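Local coordinates for SusD homolog (PDB 3EHM), which probably binds mucin O-glycans, as a SusD-like outer membrane lipoprotein, for their use by the gut symbiont Bacteroides thetaiotaomicron, at residues 470-473 and 474-477; 373-376 and 377-381. All coordinates share one frame; numbering follows the deposited sequence.

Contact 1: residues 470-473 and 474-477; sequences EAAP and GRIG
G474 lies in the middle of a single short helical turn, its N 3.4 Å from A471 O. A water bridges the same N, from which it weakly accepts, to E470 O in the loop before the turn, to which it donates at 2.6 Å. Next along the chain, R475 shows how a side chain can fold back over its own turn. Its backbone N donates to A472 O at 2.9 Å, an i to i-3 bond bent to 135° at the hydrogen, with the donor well above the carbonyl plane. With CG anti to the carbonyl carbon (chi1 -63°) and the chain extended as far as NE, the side chain runs back along the turn. One face of the guanidinium lies over A471, whose O stands 3.8 Å above the plane near its rim, while NH1 comes to 3.5 Å from A472 CA. NH1 also forms a salt bridge with D469, just before the turn. Were the side chain cut back to an alanine, D469 would probably lose its charged mate and A471 O the cover of the guanidinium. I476 N donates to P473 O at 3.2 Å, straighter at the hydrogen but again from above the carbonyl plane, and CG1 of I476 touches the same oxygen at 3.3 Å. G477 then closes the turn with positive phi in a Schellman motif. The chemistry implies a turn held by two i to i-3 backbone bonds and by one arginine that ties its end to the acidic residue preceding it.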
loop_
_atom_site.group_PDB
_atom_site.type_symbol
_atom_site.label_atom_id
_atom_site.label_comp_id
_atom_site.label_asym_id
_atom_site.label_seq_id
_atom_site.Cartn_x
_atom_site.Cartn_y
_atom_site.Cartn_z
ATOM N N GLU A 470 -18.013 -13.007 9.280
ATOM C CA GLU A 470 -18.855 -13.252 8.119
ATOM C C GLU A 470 -19.938 -12.204 7.877
ATOM O O GLU A 470 -20.592 -12.212 6.835
ATOM C CB GLU A 470 -19.483 -14.643 8.217
ATOM C CG GLU A 470 -18.460 -15.770 8.140
ATOM C CD GLU A 470 -19.100 -17.127 7.917
ATOM O OE1 GLU A 470 -19.895 -17.563 8.777
ATOM O OE2 GLU A 470 -18.806 -17.754 6.874
ATOM N N ALA A 471 -20.130 -11.301 8.831
ATOM C CA ALA A 471 -21.133 -10.257 8.670
ATOM C C ALA A 471 -20.531 -9.004 8.026
ATOM O O ALA A 471 -21.259 -8.095 7.629
ATOM C CB ALA A 471 -21.741 -9.904 10.021
ATOM N N ALA A 472 -19.205 -8.965 7.916
ATOM C CA ALA A 472 -18.517 -7.809 7.335
ATOM C C ALA A 472 -18.893 -7.492 5.886
ATOM O O ALA A 472 -19.193 -6.342 5.560
ATOM C CB ALA A 472 -16.996 -7.988 7.457
ATOM N N PRO A 473 -18.879 -8.496 4.992
ATOM C CA PRO A 473 -19.233 -8.229 3.594
ATOM C C PRO A 473 -20.608 -7.577 3.444
ATOM O O PRO A 473 -20.806 -6.703 2.600
ATOM C CB PRO A 473 -19.167 -9.614 2.954
ATOM C CG PRO A 473 -18.059 -10.276 3.739
ATOM C CD PRO A 473 -18.428 -9.890 5.158
ATOM N N GLY A 474 -21.552 -8.003 4.276
ATOM C CA GLY A 474 -22.891 -7.448 4.212
ATOM C C GLY A 474 -22.929 -5.966 4.525
ATOM O O GLY A 474 -23.798 -5.246 4.029
ATOM N N ARG A 475 -21.986 -5.504 5.344
ATOM C CA ARG A 475 -21.928 -4.098 5.724
ATOM C C ARG A 475 -21.581 -3.162 4.571
ATOM O O ARG A 475 -21.881 -1.967 4.633
ATOM C CB ARG A 475 -20.921 -3.892 6.865
ATOM C CG ARG A 475 -21.281 -4.617 8.144
ATOM C CD ARG A 475 -20.458 -4.144 9.340
ATOM N NE ARG A 475 -20.883 -4.838 10.555
ATOM C CZ ARG A 475 -20.267 -5.893 11.082
ATOM N NH1 ARG A 475 -19.174 -6.382 10.514
ATOM N NH2 ARG A 475 -20.769 -6.484 12.163
ATOM N N ILE A 476 -20.951 -3.683 3.522
ATOM C CA ILE A 476 -20.600 -2.831 2.387
ATOM C C ILE A 476 -21.424 -3.141 1.147
ATOM O O ILE A 476 -21.196 -2.561 0.087
ATOM C CB ILE A 476 -19.111 -2.953 2.008
ATOM C CG1 ILE A 476 -18.812 -4.370 1.521
ATOM C CG2 ILE A 476 -18.248 -2.568 3.194
ATOM C CD1 ILE A 476 -17.411 -4.539 0.964
ATOM N N GLY A 477 -22.376 -4.060 1.284
ATOM C CA GLY A 477 -23.227 -4.421 0.163
ATOM C C GLY A 477 -22.718 -5.585 -0.667
ATOM O O GLY A 477 -23.064 -5.706 -1.841
HETATM O O HOH W 1 -22.242 -10.763 5.407
#

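Contact 2: residues 373-376 and 377-381; sequences NISF and QEQGV
Three backbone bonds of the regular i to i-4 kind link the last turn of the helix: Q377 N to N373 O, E378 N to I374 O at 2.8 Å, and Q379 N to S375 O at 2.9 Å. V381 N then reaches back five residues to F376 O at 2.9 Å, and G380, with positive phi, completes the Schellman motif that ends the helix. Among the side chains, Q377 NE2 gives only a weak bond to N373 OD1, 3.3 Å away, their amide planes turned 61° apart. A water joins S375 OG to E378 OE1, to which it donates; R287 also bonds that hydroxyl, and S345 that carboxylate oxygen. The extended E378 side chain crosses that of I374 at a slant, with OE2 3.6 Å from I374 CG2. Beyond the Schellman turn, V381 has CG1 anti to its carbonyl carbon (chi1 -68°), which puts CG2 between backbone N and carbonyl carbon and brings this methyl to 3.7 Å from F376 CG, the apolar contact that commonly accompanies such a cap. Around this end of helix 364-378, I374 and E378 pack on helix 344-356, F376 and V381 on R287 of helix 287-291, and N373 and F376 on V384 of helix 384-388.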
loop_
_atom_site.group_PDB
_atom_site.type_symbol
_atom_site.label_atom_id
_atom_site.label_comp_id
_atom_site.label_asym_id
_atom_site.label_seq_id
_atom_site.Cartn_x
_atom_site.Cartn_y
_atom_site.Cartn_z
ATOM N N ASN A 373 15.328 -11.443 -5.294
ATOM C CA ASN A 373 16.705 -11.307 -4.829
ATOM C C ASN A 373 16.891 -9.950 -4.141
ATOM O O ASN A 373 17.462 -9.860 -3.052
ATOM C CB ASN A 373 17.660 -11.419 -6.020
ATOM C CG ASN A 373 19.118 -11.377 -5.612
ATOM O OD1 ASN A 373 19.954 -10.836 -6.333
ATOM N ND2 ASN A 373 19.433 -11.957 -4.462
ATOM N N ILE A 374 16.405 -8.891 -4.783
ATOM C CA ILE A 374 16.517 -7.547 -4.223
ATOM C C ILE A 374 15.752 -7.447 -2.901
ATOM O O ILE A 374 16.207 -6.795 -1.954
ATOM C CB ILE A 374 15.977 -6.486 -5.216
ATOM C CG1 ILE A 374 16.974 -6.301 -6.363
ATOM C CG2 ILE A 374 15.738 -5.158 -4.506
ATOM C CD1 ILE A 374 18.321 -5.733 -5.921
ATOM N N SER A 375 14.600 -8.105 -2.828
ATOM C CA SER A 375 13.810 -8.064 -1.605
ATOM C C SER A 375 14.575 -8.716 -0.461
ATOM O O SER A 375 14.573 -8.207 0.657
ATOM C CB SER A 375 12.464 -8.766 -1.795
ATOM O OG SER A 375 11.748 -8.800 -0.567
ATOM N N PHE A 376 15.217 -9.848 -0.737
ATOM C CA PHE A 376 15.991 -10.542 0.289
ATOM C C PHE A 376 17.100 -9.620 0.781
ATOM O O PHE A 376 17.406 -9.573 1.970
ATOM C CB PHE A 376 16.598 -11.830 -0.278
ATOM C CG PHE A 376 15.705 -13.033 -0.150
ATOM C CD1 PHE A 376 14.358 -12.959 -0.480
ATOM C CD2 PHE A 376 16.216 -14.245 0.299
ATOM C CE1 PHE A 376 13.531 -14.073 -0.362
ATOM C CE2 PHE A 376 15.398 -15.362 0.420
ATOM C CZ PHE A 376 14.052 -15.276 0.089
ATOM N N GLN A 377 17.706 -8.888 -0.142
ATOM C CA GLN A 377 18.767 -7.964 0.219
ATOM C C GLN A 377 18.195 -6.823 1.051
ATOM O O GLN A 377 18.797 -6.406 2.039
ATOM C CB GLN A 377 19.445 -7.418 -1.034
ATOM C CG GLN A 377 20.280 -8.451 -1.780
ATOM C CD GLN A 377 20.931 -7.876 -3.024
ATOM O OE1 GLN A 377 21.571 -6.829 -2.974
ATOM N NE2 GLN A 377 20.776 -8.565 -4.147
ATOM N N GLU A 378 17.026 -6.328 0.660
ATOM C CA GLU A 378 16.386 -5.241 1.396
ATOM C C GLU A 378 16.130 -5.669 2.841
ATOM O O GLU A 378 16.299 -4.879 3.770
ATOM C CB GLU A 378 15.055 -4.851 0.730
ATOM C CG GLU A 378 15.205 -4.360 -0.698
ATOM C CD GLU A 378 13.883 -4.040 -1.384
ATOM O OE1 GLU A 378 12.857 -4.692 -1.093
ATOM O OE2 GLU A 378 13.876 -3.144 -2.244
ATOM N N GLN A 379 15.740 -6.927 3.026
ATOM C CA GLN A 379 15.429 -7.451 4.351
ATOM C C GLN A 379 16.619 -8.072 5.080
ATOM O O GLN A 379 16.478 -8.573 6.195
ATOM C CB GLN A 379 14.293 -8.474 4.241
ATOM C CG GLN A 379 13.081 -7.950 3.477
ATOM C CD GLN A 379 12.508 -6.684 4.087
ATOM O OE1 GLN A 379 11.822 -5.909 3.415
ATOM N NE2 GLN A 379 12.776 -6.473 5.368
ATOM N N GLY A 380 17.786 -8.046 4.446
ATOM C CA GLY A 380 18.976 -8.600 5.066
ATOM C C GLY A 380 18.952 -10.099 5.300
ATOM O O GLY A 380 19.591 -10.589 6.230
ATOM N N VAL A 381 18.216 -10.837 4.473
ATOM C CA VAL A 381 18.156 -12.286 4.626
ATOM C C VAL A 381 18.875 -12.970 3.474
ATOM O O VAL A 381 19.109 -12.364 2.429
ATOM C CB VAL A 381 16.707 -12.797 4.677
ATOM C CG1 VAL A 381 16.048 -12.332 5.965
ATOM C CG2 VAL A 381 15.938 -12.299 3.463
HETATM O O HOH W 2 11.426 -6.215 0.342
#

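Overall arrangement
Contact 2 comes first along the chain, at the C-terminal end of the long helix 364-378, and contact 1 follows on the short helix 472-475; helices 384-388, 429-445 and 449-459 intervene. Their centres lie about 38 Å apart, their nearest atoms about 29 Å, on opposite sides of the chain's centre, so the two do not touch. Both belong to the SusD-like part of the chain, and both finish in a glycine Schellman motif, the same device closing a helix in very different settings. In this largely helical protein, one ends a helix packed against other helices, whereas the other forms a brief turn whose side chains meet loops.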